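Local coordinates for protein 4-methyl-5(B-hydroxyethyl)-thiazole monophosphate biosynthesis enzyme (Vibrio cholerae O1 biovar El Tor, PDB 3OT1) that is of unknown function but belongs to the DJ-1/PfpI family and may be connected with thiazole monophosphate biosynthesis, at residues M23-I28 with V56-E61; A35-T40 with L176-E181; T91-L96 with A115-K120; Q147-Y152 with S201-A206; F169-I174 with A188-H193. One frame throughout, in Å; residues are numbered along the deposited sequence.

Interaction 1: residues M23-I28 with V56-E61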
# COMPACT_ATOMS: atom_id res chain seq x y z
N MSE A 23 2.15 -4.12 2.27
CA MSE A 23 1.76 -2.82 1.71
C MSE A 23 2.91 -2.26 0.88
O MSE A 23 2.67 -1.67 -0.17
CB MSE A 23 1.21 -1.82 2.72
CG MSE A 23 2.20 -0.97 3.45
SE MSE A 23 1.28 0.21 4.68
CE MSE A 23 1.65 2.02 4.01
N GLU A 24 4.15 -2.43 1.32
CA GLU A 24 5.25 -2.01 0.47
C GLU A 24 5.21 -2.72 -0.88
O GLU A 24 5.37 -2.12 -1.93
CB GLU A 24 6.59 -2.28 1.16
CG GLU A 24 6.80 -1.47 2.42
CD GLU A 24 8.02 -1.86 3.22
OE1 GLU A 24 8.87 -2.64 2.76
OE2 GLU A 24 8.12 -1.34 4.39
N THR A 25 5.04 -4.03 -0.83
CA THR A 25 5.00 -4.84 -2.03
C THR A 25 3.91 -4.36 -2.98
O THR A 25 4.16 -4.16 -4.17
CB THR A 25 4.76 -6.33 -1.68
OG1 THR A 25 5.82 -6.81 -0.84
CG2 THR A 25 4.71 -7.18 -2.93
N VAL A 26 2.70 -4.22 -2.48
CA VAL A 26 1.56 -3.91 -3.32
C VAL A 26 1.62 -2.46 -3.81
O VAL A 26 1.25 -2.19 -4.94
CB VAL A 26 0.25 -4.29 -2.62
CG1 VAL A 26 -0.94 -3.83 -3.44
CG2 VAL A 26 0.20 -5.79 -2.38
N ILE A 27 2.12 -1.54 -2.99
CA ILE A 27 2.34 -0.18 -3.46
C ILE A 27 3.30 -0.19 -4.65
O ILE A 27 3.06 0.49 -5.65
CB ILE A 27 2.84 0.74 -2.34
CG1 ILE A 27 1.73 1.01 -1.31
CG2 ILE A 27 3.41 2.08 -2.93
CD1 ILE A 27 2.22 1.64 -0.00
N ILE A 28 4.39 -0.93 -4.54
CA ILE A 28 5.35 -1.00 -5.65
C ILE A 28 4.68 -1.57 -6.89
O ILE A 28 4.78 -0.97 -7.96
CB ILE A 28 6.58 -1.85 -5.24
CG1 ILE A 28 7.39 -1.14 -4.14
CG2 ILE A 28 7.44 -2.16 -6.45
CD1 ILE A 28 8.30 -2.05 -3.32
N VAL A 56 -1.29 -10.90 5.06
CA VAL A 56 -1.90 -10.78 3.74
C VAL A 56 -1.19 -11.73 2.78
O VAL A 56 0.05 -11.67 2.64
CB VAL A 56 -1.84 -9.32 3.23
CG1 VAL A 56 -2.34 -9.22 1.79
CG2 VAL A 56 -2.65 -8.41 4.15
N TRP A 57 -1.95 -12.58 2.09
CA TRP A 57 -1.37 -13.51 1.12
C TRP A 57 -0.96 -12.78 -0.14
O TRP A 57 -1.76 -12.06 -0.73
CB TRP A 57 -2.34 -14.65 0.82
CG TRP A 57 -2.46 -15.58 1.98
CD1 TRP A 57 -3.39 -15.55 2.99
CD2 TRP A 57 -1.56 -16.63 2.31
NE1 TRP A 57 -3.13 -16.55 3.90
CE2 TRP A 57 -2.00 -17.22 3.51
CE3 TRP A 57 -0.41 -17.14 1.71
CZ2 TRP A 57 -1.34 -18.32 4.10
CZ3 TRP A 57 0.26 -18.22 2.29
CH2 TRP A 57 -0.21 -18.79 3.48
N LEU A 58 0.29 -13.00 -0.55
CA LEU A 58 0.87 -12.46 -1.77
C LEU A 58 1.00 -13.62 -2.76
O LEU A 58 1.69 -14.58 -2.51
CB LEU A 58 2.23 -11.83 -1.47
CG LEU A 58 2.20 -10.64 -0.52
CD1 LEU A 58 3.59 -10.31 -0.03
CD2 LEU A 58 1.53 -9.41 -1.12
N THR A 59 0.30 -13.51 -3.88
CA THR A 59 0.24 -14.56 -4.88
C THR A 59 1.15 -14.20 -6.06
O THR A 59 0.83 -13.31 -6.86
CB THR A 59 -1.21 -14.74 -5.32
OG1 THR A 59 -1.97 -15.22 -4.21
CG2 THR A 59 -1.30 -15.73 -6.45
N ALA A 60 2.28 -14.88 -6.13
CA ALA A 60 3.23 -14.66 -7.21
C ALA A 60 2.84 -15.46 -8.44
O ALA A 60 2.05 -16.39 -8.36
CB ALA A 60 4.62 -15.06 -6.75
N GLU A 61 3.42 -15.08 -9.57
CA GLU A 61 3.11 -15.77 -10.82
C GLU A 61 4.18 -16.77 -11.21
O GLU A 61 3.98 -17.55 -12.13
CB GLU A 61 2.86 -14.77 -11.95
CG GLU A 61 4.06 -14.03 -12.43
CD GLU A 61 3.73 -13.14 -13.62
OE1 GLU A 61 4.05 -13.52 -14.78
OE2 GLU A 61 3.14 -12.07 -13.39
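Leu58 lays its CD2 methyl against CG2 of Val26, the two branched side chains crossing obliquely at 4.1 Å. The example shows how the DJ-1/PfpI fold, an alpha/beta sandwich, attaches a small accessory hairpin to its first helix: Val26 lies on helix 22-34, whereas Leu58 belongs to strand 57-59, which pairs antiparallel with strand 49-51 apart from the main sheet. The backbones stay well apart, 8.7 Å between the CA atoms of Thr25 and Leu58, so the side chains alone bridge the gap. Of the two methyls of Val26, only CG2 comes near Leu58. CG1 stands anti to the backbone N (chi1 174°), which leaves CG2 anti to the carbonyl carbon and facing the hairpin. Leu58 spreads its own two methyls over neighbouring helix residues, CD2 on Val26 and CD1 on Thr25. All three residues are buried, and no hydrogen bond joins the segments, so the contact rests on apolar packing. The neighbouring subunit closes in on the same region, an acidic side chain of that chain packing on Val26. Two residues before Val26, Glu24 uses OE1 to bond to the backbone N of Gly79 and touches Cys111, probably the counterpart of the family's reactive cysteine. Thr25 adds a polar atom already engaged: OG1 is hydrogen-bonded to the carbonyl O of Glu21, just before the helix, and lies 4.2 Å from Leu58 CD1.

Interaction 2: residues A35-T40 with L176-E181; sequences AGFQVT and LLAGVE
The turn that carries the chain from helix 22-34 into strand 38-43 meets the C-terminal end of helix 166-178, and one aromatic side chain makes the whole contact. Phe37 brings the far end of its ring against two consecutive residues, Leu177 and Ala178. The CB methyl of Ala178 sits at the ring's edge, in its plane, 3.7 Å from CZ and 3.9 Å from CE1. Leu177 comes in obliquely instead, with CD1 4.0 Å from CE2 and its CB 4.1 Å from CZ. A face of the same ring is covered from within its own segment, where Ala35 CB stands over the ring centre. Two conformers of Phe37 were modelled, and these distances apply to one of them. The turn behind the ring is a Schellman motif: Gly36, with positive phi (84°), is the C-prime residue ending helix 22-34, with Phe37 N bonded to Leu32 O and Gly36 N to Val33 O. In the alpha/beta sandwich of the DJ-1/PfpI family this is a link between helix and strand, and it launches Phe37 just before the strand starts. Across the contact, Gly179 also adopts positive phi (103°); it leaves helix 166-178 and at once occupies the N-cap position of helix 180-187. Ile174 and Leu32, one from each helix, pack on Phe37 as well, and Ile12 of the central sheet touches both Phe37 and Leu177.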
# COMPACT_ATOMS: atom_id res chain seq x y z
N ALA A 35 1.95 2.91 -14.29
CA ALA A 35 2.91 3.53 -15.21
C ALA A 35 3.11 2.74 -16.48
O ALA A 35 3.97 3.10 -17.29
CB ALA A 35 4.25 3.74 -14.50
N GLY A 36 2.34 1.68 -16.70
CA GLY A 36 2.42 0.91 -17.93
C GLY A 36 3.51 -0.14 -17.93
O GLY A 36 3.82 -0.71 -18.97
N PHE A 37 4.10 -0.43 -16.77
CA PHE A 37 5.15 -1.41 -16.70
C PHE A 37 4.53 -2.82 -16.59
O PHE A 37 3.39 -3.00 -16.11
CB PHE A 37 6.12 -1.08 -15.54
CG PHE A 37 6.85 0.29 -15.64
CD1 PHE A 37 6.80 1.11 -16.77
CD2 PHE A 37 7.64 0.71 -14.58
CE1 PHE A 37 7.51 2.32 -16.81
CE2 PHE A 37 8.35 1.91 -14.62
CZ PHE A 37 8.29 2.71 -15.73
N GLN A 38 5.28 -3.82 -17.05
CA GLN A 38 4.92 -5.21 -16.86
C GLN A 38 5.66 -5.72 -15.63
O GLN A 38 6.88 -5.81 -15.64
CB GLN A 38 5.32 -6.03 -18.09
CG GLN A 38 4.51 -5.71 -19.36
CD GLN A 38 3.04 -6.14 -19.26
OE1 GLN A 38 2.12 -5.33 -19.40
NE2 GLN A 38 2.82 -7.43 -19.01
N VAL A 39 4.90 -6.05 -14.60
CA VAL A 39 5.46 -6.37 -13.29
C VAL A 39 5.23 -7.82 -12.97
O VAL A 39 4.10 -8.31 -13.00
CB VAL A 39 4.84 -5.49 -12.19
CG1 VAL A 39 5.47 -5.81 -10.84
CG2 VAL A 39 4.95 -3.99 -12.54
N THR A 40 6.30 -8.53 -12.66
CA THR A 40 6.27 -9.93 -12.28
C THR A 40 6.60 -10.06 -10.80
O THR A 40 7.70 -9.70 -10.37
CB THR A 40 7.32 -10.70 -13.06
OG1 THR A 40 7.03 -10.58 -14.45
CG2 THR A 40 7.35 -12.17 -12.67
N LEU A 176 13.06 7.45 -12.84
CA LEU A 176 14.37 6.97 -13.31
C LEU A 176 14.26 6.14 -14.57
O LEU A 176 15.09 6.26 -15.48
CB LEU A 176 15.06 6.16 -12.21
CG LEU A 176 15.56 6.98 -11.03
CD1 LEU A 176 15.87 6.09 -9.86
CD2 LEU A 176 16.77 7.83 -11.40
N LEU A 177 13.26 5.27 -14.63
CA LEU A 177 13.15 4.30 -15.73
C LEU A 177 12.50 4.89 -16.98
O LEU A 177 12.81 4.49 -18.09
CB LEU A 177 12.37 3.08 -15.28
CG LEU A 177 13.09 2.18 -14.28
CD1 LEU A 177 12.14 1.17 -13.67
CD2 LEU A 177 14.29 1.51 -14.93
N ALA A 178 11.58 5.83 -16.81
CA ALA A 178 10.70 6.27 -17.89
C ALA A 178 10.55 7.78 -17.97
O ALA A 178 9.86 8.25 -18.87
CB ALA A 178 9.33 5.63 -17.79
N GLY A 179 11.17 8.52 -17.06
CA GLY A 179 11.17 9.97 -17.11
C GLY A 179 10.21 10.58 -16.11
O GLY A 179 9.19 9.99 -15.75
N VAL A 180 10.54 11.78 -15.67
CA VAL A 180 9.72 12.44 -14.66
C VAL A 180 8.32 12.79 -15.20
O VAL A 180 7.37 12.84 -14.42
CB VAL A 180 10.45 13.67 -14.06
CG1 VAL A 180 10.38 14.84 -15.00
CG2 VAL A 180 9.89 13.99 -12.66
N GLU A 181 8.16 13.02 -16.50
CA GLU A 181 6.85 13.34 -17.01
C GLU A 181 5.84 12.22 -16.74
O GLU A 181 4.76 12.46 -16.23
CB GLU A 181 6.95 13.70 -18.49
CG GLU A 181 5.63 14.08 -19.11
CD GLU A 181 5.75 14.36 -20.60
OE1 GLU A 181 6.85 14.20 -21.16
OE2 GLU A 181 4.77 14.78 -21.22

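Interaction 3: residues T91-L96 with A115-K120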
# COMPACT_ATOMS: atom_id res chain seq x y z
N THR A 91 19.88 -18.09 -1.98
CA THR A 91 20.94 -18.14 -2.98
C THR A 91 20.50 -17.45 -4.27
O THR A 91 21.25 -16.65 -4.85
CB THR A 91 21.36 -19.62 -3.24
OG1 THR A 91 21.72 -20.21 -1.98
CG2 THR A 91 22.51 -19.67 -4.24
N ALA A 92 19.31 -17.78 -4.73
CA ALA A 92 18.82 -17.25 -6.00
C ALA A 92 18.62 -15.75 -5.92
O ALA A 92 18.89 -15.04 -6.88
CB ALA A 92 17.52 -17.93 -6.39
N LEU A 93 18.11 -15.24 -4.80
CA LEU A 93 17.87 -13.80 -4.68
C LEU A 93 19.19 -13.06 -4.73
O LEU A 93 19.33 -12.04 -5.42
CB LEU A 93 17.09 -13.50 -3.39
CG LEU A 93 16.54 -12.09 -3.10
CD1 LEU A 93 17.65 -11.14 -2.73
CD2 LEU A 93 15.73 -11.53 -4.29
N LEU A 94 20.16 -13.52 -3.95
CA LEU A 94 21.46 -12.87 -3.93
C LEU A 94 22.12 -12.88 -5.31
O LEU A 94 22.71 -11.89 -5.72
CB LEU A 94 22.36 -13.51 -2.88
CG LEU A 94 21.87 -13.39 -1.43
CD1 LEU A 94 22.83 -14.16 -0.50
CD2 LEU A 94 21.71 -11.96 -0.96
N ALA A 95 22.00 -14.00 -6.02
CA ALA A 95 22.51 -14.09 -7.38
C ALA A 95 21.81 -13.11 -8.32
O ALA A 95 22.46 -12.57 -9.22
CB ALA A 95 22.38 -15.54 -7.89
N LEU A 96 20.50 -12.90 -8.16
CA LEU A 96 19.79 -11.95 -9.01
C LEU A 96 20.29 -10.54 -8.76
O LEU A 96 20.36 -9.76 -9.67
CB LEU A 96 18.28 -12.02 -8.79
CG LEU A 96 17.63 -13.19 -9.50
CD1 LEU A 96 16.25 -13.41 -8.94
CD2 LEU A 96 17.54 -12.97 -11.02
N ALA A 115 19.53 -2.99 4.72
CA ALA A 115 20.30 -3.37 5.92
C ALA A 115 20.52 -4.88 6.00
O ALA A 115 21.66 -5.35 6.12
CB ALA A 115 19.59 -2.86 7.17
N LEU A 116 19.44 -5.65 5.97
CA LEU A 116 19.52 -7.08 6.23
C LEU A 116 19.96 -7.91 5.03
O LEU A 116 20.39 -9.06 5.22
CB LEU A 116 18.20 -7.61 6.78
CG LEU A 116 17.76 -7.01 8.11
CD1 LEU A 116 16.47 -7.68 8.59
CD2 LEU A 116 18.86 -7.10 9.16
N VAL A 117 19.88 -7.34 3.82
CA VAL A 117 20.36 -8.01 2.62
C VAL A 117 21.67 -7.37 2.14
O VAL A 117 22.71 -8.03 2.13
CB VAL A 117 19.32 -8.07 1.50
CG1 VAL A 117 19.91 -8.85 0.31
CG2 VAL A 117 18.02 -8.69 2.02
N PHE A 118 21.65 -6.10 1.75
CA PHE A 118 22.84 -5.54 1.11
C PHE A 118 24.03 -5.43 2.07
O PHE A 118 25.13 -5.90 1.77
CB PHE A 118 22.59 -4.16 0.50
CG PHE A 118 21.49 -4.09 -0.54
CD1 PHE A 118 21.02 -5.20 -1.24
CD2 PHE A 118 20.94 -2.84 -0.83
CE1 PHE A 118 20.02 -5.06 -2.18
CE2 PHE A 118 19.96 -2.72 -1.77
CZ PHE A 118 19.50 -3.80 -2.45
N ALA A 119 23.81 -4.81 3.23
CA ALA A 119 24.88 -4.61 4.18
C ALA A 119 25.39 -5.96 4.68
O ALA A 119 26.61 -6.16 4.75
CB ALA A 119 24.46 -3.68 5.29
N LYS A 120 24.51 -6.93 4.93
CA LYS A 120 24.91 -8.25 5.46
C LYS A 120 25.57 -9.20 4.46
O LYS A 120 26.38 -10.04 4.84
CB LYS A 120 23.71 -8.95 6.13
CG LYS A 120 23.22 -8.27 7.40
CD LYS A 120 24.32 -8.17 8.44
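Apolar contacts carry the whole of this pairing, and they converge on a single methyl. Val117 CG1 receives CD2 of Leu94 at 3.8 Å and, more loosely, CD1 of Leu93 at 4.4 Å, so two successive residues of helix 91-102 share one branch of the valine. The torsions explain the meeting. In Val117, CG1 is anti to the backbone N (chi1 -177°) on a residue whose side chain already faces the other helix. Leu94 leaves its backbone less directly, and only the end of the side chain comes close, through its CD2 branch; its CG lies anti to the carbonyl carbon (chi1 -63°). Leu93, by contrast, starts off toward its partner. The CA atoms of Leu94 and Val117 are 8.2 Å apart, a separation bridged by side chains alone. Small as the interface is, Leu93 and Val117 are both buried.

No hydrogen bond crosses between the two segments; backbone bonds run within each. Helix 91-102 is regular, with Ala95 N bonded to Thr91 O at 3.0 Å. Helix 113-119 widens into a pi-type turn, spanned by a weak bond from Lys120 N to Ala115 O at 3.5 Å.

In the alpha/beta sandwich of this DJ-1 family member, the two helices are joined through strand 106-110 and lie on the same face of the central sheet. Phe87 of helix 81-88 touches both Leu93 and Val117. Toward the sheet, Leu93 rests on Pro15 at the end of strand 11-16, while Phe118 packs on Val107 and Ala109 of strand 106-110.

Interaction 4: residues Q147-Y152 with S201-A206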
# COMPACT_ATOMS: atom_id res chain seq x y z
N GLN A 147 17.79 10.48 3.58
CA GLN A 147 16.73 10.85 2.65
C GLN A 147 15.63 9.80 2.68
O GLN A 147 15.89 8.61 2.85
CB GLN A 147 17.25 10.89 1.22
CG GLN A 147 18.30 11.92 0.94
CD GLN A 147 19.09 11.51 -0.26
OE1 GLN A 147 19.99 10.68 -0.18
NE2 GLN A 147 18.70 12.03 -1.40
N ARG A 148 14.40 10.26 2.50
CA ARG A 148 13.27 9.34 2.37
C ARG A 148 13.46 8.42 1.17
O ARG A 148 13.11 7.23 1.27
CB ARG A 148 11.95 10.12 2.26
CG ARG A 148 11.59 10.88 3.53
CD ARG A 148 10.37 11.74 3.35
NE ARG A 148 9.16 10.96 3.18
CZ ARG A 148 8.46 10.40 4.17
NH1 ARG A 148 8.84 10.54 5.44
NH2 ARG A 148 7.37 9.73 3.87
N VAL A 149 13.99 8.95 0.07
CA VAL A 149 14.36 8.19 -1.12
C VAL A 149 15.78 8.63 -1.53
O VAL A 149 16.03 9.80 -1.70
CB VAL A 149 13.38 8.47 -2.28
CG1 VAL A 149 13.77 7.71 -3.54
CG2 VAL A 149 11.93 8.12 -1.89
N CYS A 150 16.67 7.66 -1.61
CA CYS A 150 18.07 7.88 -1.94
C CYS A 150 18.45 7.18 -3.25
O CYS A 150 18.33 5.95 -3.36
CB CYS A 150 18.95 7.34 -0.82
SG CYS A 150 20.74 7.41 -1.16
N TYR A 151 18.90 7.94 -4.25
CA TYR A 151 19.42 7.39 -5.48
C TYR A 151 20.94 7.55 -5.52
O TYR A 151 21.45 8.64 -5.28
CB TYR A 151 18.79 8.07 -6.70
CG TYR A 151 19.29 7.47 -8.00
CD1 TYR A 151 19.20 6.11 -8.23
CD2 TYR A 151 19.86 8.26 -8.99
CE1 TYR A 151 19.65 5.52 -9.40
CE2 TYR A 151 20.30 7.67 -10.19
CZ TYR A 151 20.19 6.30 -10.37
OH TYR A 151 20.63 5.67 -11.50
N TYR A 152 21.62 6.45 -5.78
CA TYR A 152 23.08 6.43 -5.92
C TYR A 152 23.40 5.97 -7.35
O TYR A 152 23.39 4.78 -7.67
CB TYR A 152 23.71 5.51 -4.87
CG TYR A 152 25.20 5.55 -4.87
CD1 TYR A 152 25.88 6.69 -4.47
CD2 TYR A 152 25.94 4.46 -5.30
CE1 TYR A 152 27.27 6.73 -4.49
CE2 TYR A 152 27.32 4.50 -5.30
CZ TYR A 152 27.98 5.63 -4.90
OH TYR A 152 29.36 5.65 -4.91
N SER A 201 8.41 15.86 -8.49
CA SER A 201 8.60 16.69 -9.67
C SER A 201 10.03 17.22 -9.75
O SER A 201 10.56 17.41 -10.84
CB SER A 201 7.57 17.82 -9.70
OG SER A 201 6.30 17.26 -9.92
N GLY A 202 10.68 17.39 -8.61
CA GLY A 202 12.07 17.84 -8.59
C GLY A 202 13.12 16.75 -8.54
O GLY A 202 14.32 17.04 -8.53
N PHE A 203 12.69 15.49 -8.53
CA PHE A 203 13.59 14.37 -8.23
C PHE A 203 14.71 14.22 -9.26
O PHE A 203 15.86 14.06 -8.90
CB PHE A 203 12.81 13.07 -8.11
CG PHE A 203 13.68 11.87 -7.85
CD1 PHE A 203 14.37 11.73 -6.66
CD2 PHE A 203 13.83 10.90 -8.81
CE1 PHE A 203 15.18 10.63 -6.46
CE2 PHE A 203 14.63 9.82 -8.59
CZ PHE A 203 15.29 9.69 -7.43
N ILE A 204 14.36 14.23 -10.54
CA ILE A 204 15.39 14.05 -11.56
C ILE A 204 16.32 15.27 -11.64
O ILE A 204 17.53 15.13 -11.81
CB ILE A 204 14.78 13.72 -12.94
CG1 ILE A 204 14.03 12.38 -12.88
CG2 ILE A 204 15.88 13.70 -14.02
CD1 ILE A 204 14.86 11.17 -12.49
N ASP A 205 15.75 16.47 -11.51
CA ASP A 205 16.56 17.70 -11.50
C ASP A 205 17.60 17.66 -10.39
O ASP A 205 18.73 18.14 -10.57
CB ASP A 205 15.67 18.93 -11.34
CG ASP A 205 14.92 19.29 -12.62
OD1 ASP A 205 15.27 18.77 -13.71
OD2 ASP A 205 13.96 20.10 -12.55
N ALA A 206 17.23 17.07 -9.25
CA ALA A 206 18.15 16.94 -8.12
C ALA A 206 19.32 15.98 -8.38
O ALA A 206 20.24 15.90 -7.55
CB ALA A 206 17.39 16.52 -6.86
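The ring of Phe203 is approached obliquely by two aliphatic groups of strand 149-152: Tyr151 CB lies 3.9 Å from CZ, and Val149 CG1 lies 4.4 Å from CE1. The second flat group, the Tyr151 ring, turns elsewhere; that side chain sets off toward the phenylalanine, but its far end leads away, so the contact is made by CB and not by ring on ring. Around the Phe203 ring, Ala172 and Leu176 of helix 166-178 add further apolar contacts. The position is instructive for the DJ-1/PfpI alpha/beta sandwich. Strand 149-152 is an outermost strand of the main sheet within this chain, and alternation along it puts Val149 and Tyr151 on one face, with Cys150 on the other. The segment after helix 194-201, near the C terminus, folds back over that face. In Phe203, CG stands anti to the backbone N (chi1 178°), which extends the ring from its turn toward the strand. The CA atoms of Val149 and Phe203 remain 9.5 Å apart, a gap spanned chiefly by the phenylalanine. Polar bonds flank the contact: Arg148 forms a salt bridge with Glu168 and also bonds to the backbone of the neighbouring subunit, while Phe203 O accepts from Gln207 NE2. With no hydrogen bond or salt bridge between the two segments, this part of the attachment probably rests on dispersion and on shielding apolar surface from water.

Interaction 5: residues F169-I174 with A188-H193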
# COMPACT_ATOMS: atom_id res chain seq x y z
N PHE A 169 8.97 6.17 -3.28
CA PHE A 169 9.98 5.27 -3.83
C PHE A 169 9.55 4.73 -5.19
O PHE A 169 10.34 4.74 -6.15
CB PHE A 169 10.17 4.15 -2.80
CG PHE A 169 10.92 2.92 -3.25
CD1 PHE A 169 12.30 2.92 -3.40
CD2 PHE A 169 10.27 1.72 -3.37
CE1 PHE A 169 12.97 1.77 -3.67
CE2 PHE A 169 10.94 0.56 -3.68
CZ PHE A 169 12.30 0.59 -3.83
N ALA A 170 8.33 4.18 -5.29
CA ALA A 170 7.85 3.63 -6.54
C ALA A 170 7.77 4.72 -7.64
O ALA A 170 8.11 4.45 -8.79
CB ALA A 170 6.52 2.94 -6.34
N LEU A 171 7.32 5.91 -7.28
CA LEU A 171 7.26 7.01 -8.23
C LEU A 171 8.66 7.43 -8.68
O LEU A 171 8.85 7.74 -9.86
CB LEU A 171 6.48 8.17 -7.64
CG LEU A 171 4.98 7.89 -7.49
CD1 LEU A 171 4.34 8.90 -6.53
CD2 LEU A 171 4.24 7.82 -8.82
N ALA A 172 9.63 7.42 -7.77
CA ALA A 172 11.02 7.71 -8.15
C ALA A 172 11.55 6.65 -9.11
O ALA A 172 12.28 6.98 -10.05
CB ALA A 172 11.90 7.75 -6.90
N MSE A 173 11.18 5.39 -8.90
CA MSE A 173 11.55 4.35 -9.85
C MSE A 173 11.03 4.66 -11.24
O MSE A 173 11.75 4.53 -12.23
CB MSE A 173 10.99 2.99 -9.44
CG MSE A 173 11.63 2.28 -8.28
SE MSE A 173 10.93 0.52 -8.01
CE MSE A 173 11.46 0.06 -9.47
N ILE A 174 9.77 5.06 -11.33
CA ILE A 174 9.20 5.44 -12.62
C ILE A 174 9.97 6.60 -13.24
O ILE A 174 10.29 6.58 -14.44
CB ILE A 174 7.71 5.79 -12.50
CG1 ILE A 174 6.89 4.57 -12.09
CG2 ILE A 174 7.17 6.35 -13.83
CD1 ILE A 174 5.53 4.94 -11.47
N ALA A 188 -0.29 12.18 -10.04
CA ALA A 188 -1.35 13.16 -9.82
C ALA A 188 -2.62 12.52 -9.22
O ALA A 188 -3.15 13.01 -8.21
CB ALA A 188 -1.64 13.92 -11.13
N PRO A 189 -3.12 11.41 -9.79
CA PRO A 189 -4.33 10.77 -9.21
C PRO A 189 -4.18 10.10 -7.88
O PRO A 189 -5.17 9.60 -7.32
CB PRO A 189 -4.64 9.65 -10.20
CG PRO A 189 -3.94 9.98 -11.39
CD PRO A 189 -2.73 10.76 -11.04
N MSE A 190 -3.02 10.09 -7.34
CA MSE A 190 -2.88 9.27 -6.22
C MSE A 190 -3.10 10.05 -4.91
O MSE A 190 -3.14 9.44 -3.87
CB MSE A 190 -1.58 8.53 -6.39
CG MSE A 190 -1.55 7.80 -7.73
SE MSE A 190 0.03 6.76 -7.87
CE MSE A 190 -0.43 5.34 -6.65
N VAL A 191 -3.30 11.38 -4.98
CA VAL A 191 -3.60 12.22 -3.80
C VAL A 191 -2.45 12.12 -2.79
O VAL A 191 -2.63 11.95 -1.59
CB VAL A 191 -5.00 11.96 -3.14
CG1 VAL A 191 -5.42 13.17 -2.35
CG2 VAL A 191 -6.04 11.64 -4.22
N LEU A 192 -1.23 12.24 -3.32
CA LEU A 192 -0.05 12.42 -2.48
C LEU A 192 -0.23 13.66 -1.62
O LEU A 192 -0.95 14.58 -1.98
CB LEU A 192 1.21 12.62 -3.33
CG LEU A 192 1.89 11.39 -3.91
CD1 LEU A 192 1.06 10.69 -4.96
CD2 LEU A 192 3.25 11.80 -4.47
N HIS A 193 0.50 13.68 -0.51
CA HIS A 193 0.63 14.89 0.24
C HIS A 193 1.33 15.88 -0.68
O HIS A 193 2.24 15.51 -1.43
CB HIS A 193 1.44 14.67 1.53
CG HIS A 193 1.48 15.88 2.42
ND1 HIS A 193 2.32 16.94 2.17
CD2 HIS A 193 0.74 16.22 3.49
CE1 HIS A 193 2.10 17.89 3.06
NE2 HIS A 193 1.15 17.47 3.89
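The backbones differ in kind: 169-174 is regular helix, with Met173 N bonded to Phe169 O, whereas 188-193 runs from a short 3-10 turn at 188-190 into an extended link. Their closest CA atoms, those of Leu171 and Met190, are 10.6 Å apart. Val191 takes left-handed backbone angles (phi 59°), and the chain then leads to His193, which N-caps helix 194-201 by bonding ND1 to Gln195 N. In this DJ-1 family sandwich the contact thus joins helix 166-178, which packs on the sheet, to the connection between the last two helices. Leu171 is the hub. Its side chain and that of Leu192 reach toward each other tip to tip, and Leu171 CD1 lies 3.7 Å from Leu192 CD2 and 4.1 Å from Leu192 CD1. All three contact residues are buried, and Val186 and Ala187 of helix 180-187 also pack on Leu171. Within 188-193, Pro189 O and Leu192 O bond to side chains of the neighbouring subunit. Leu192 and Met190 were each modelled in two conformers, so their distances hold for one alone. The other branch of Leu171 serves Met190, a selenomethionine, with CD2 4.4 Å from SE.

How the interactions relate
From the N terminus, interaction 1 closes the first loop, fastening helix 22-34 to the small hairpin. Interaction 2 opens inside that loop, at 35-40, and closes only at 176-181, so the two cross. Its long span encloses interaction 3, which joins two helices on the far face of the sheet and touches none of the others. Interactions 4 and 5 also open within that span and close beyond it, so both cross interaction 2, while interaction 5 is nested inside the loop of interaction 4. Helix 166-178 is the common member: it serves interactions 2 and 5, its Ala172 meets Phe203 and Val149 of interaction 4, and its Phe169 meets Ile28 of interaction 1.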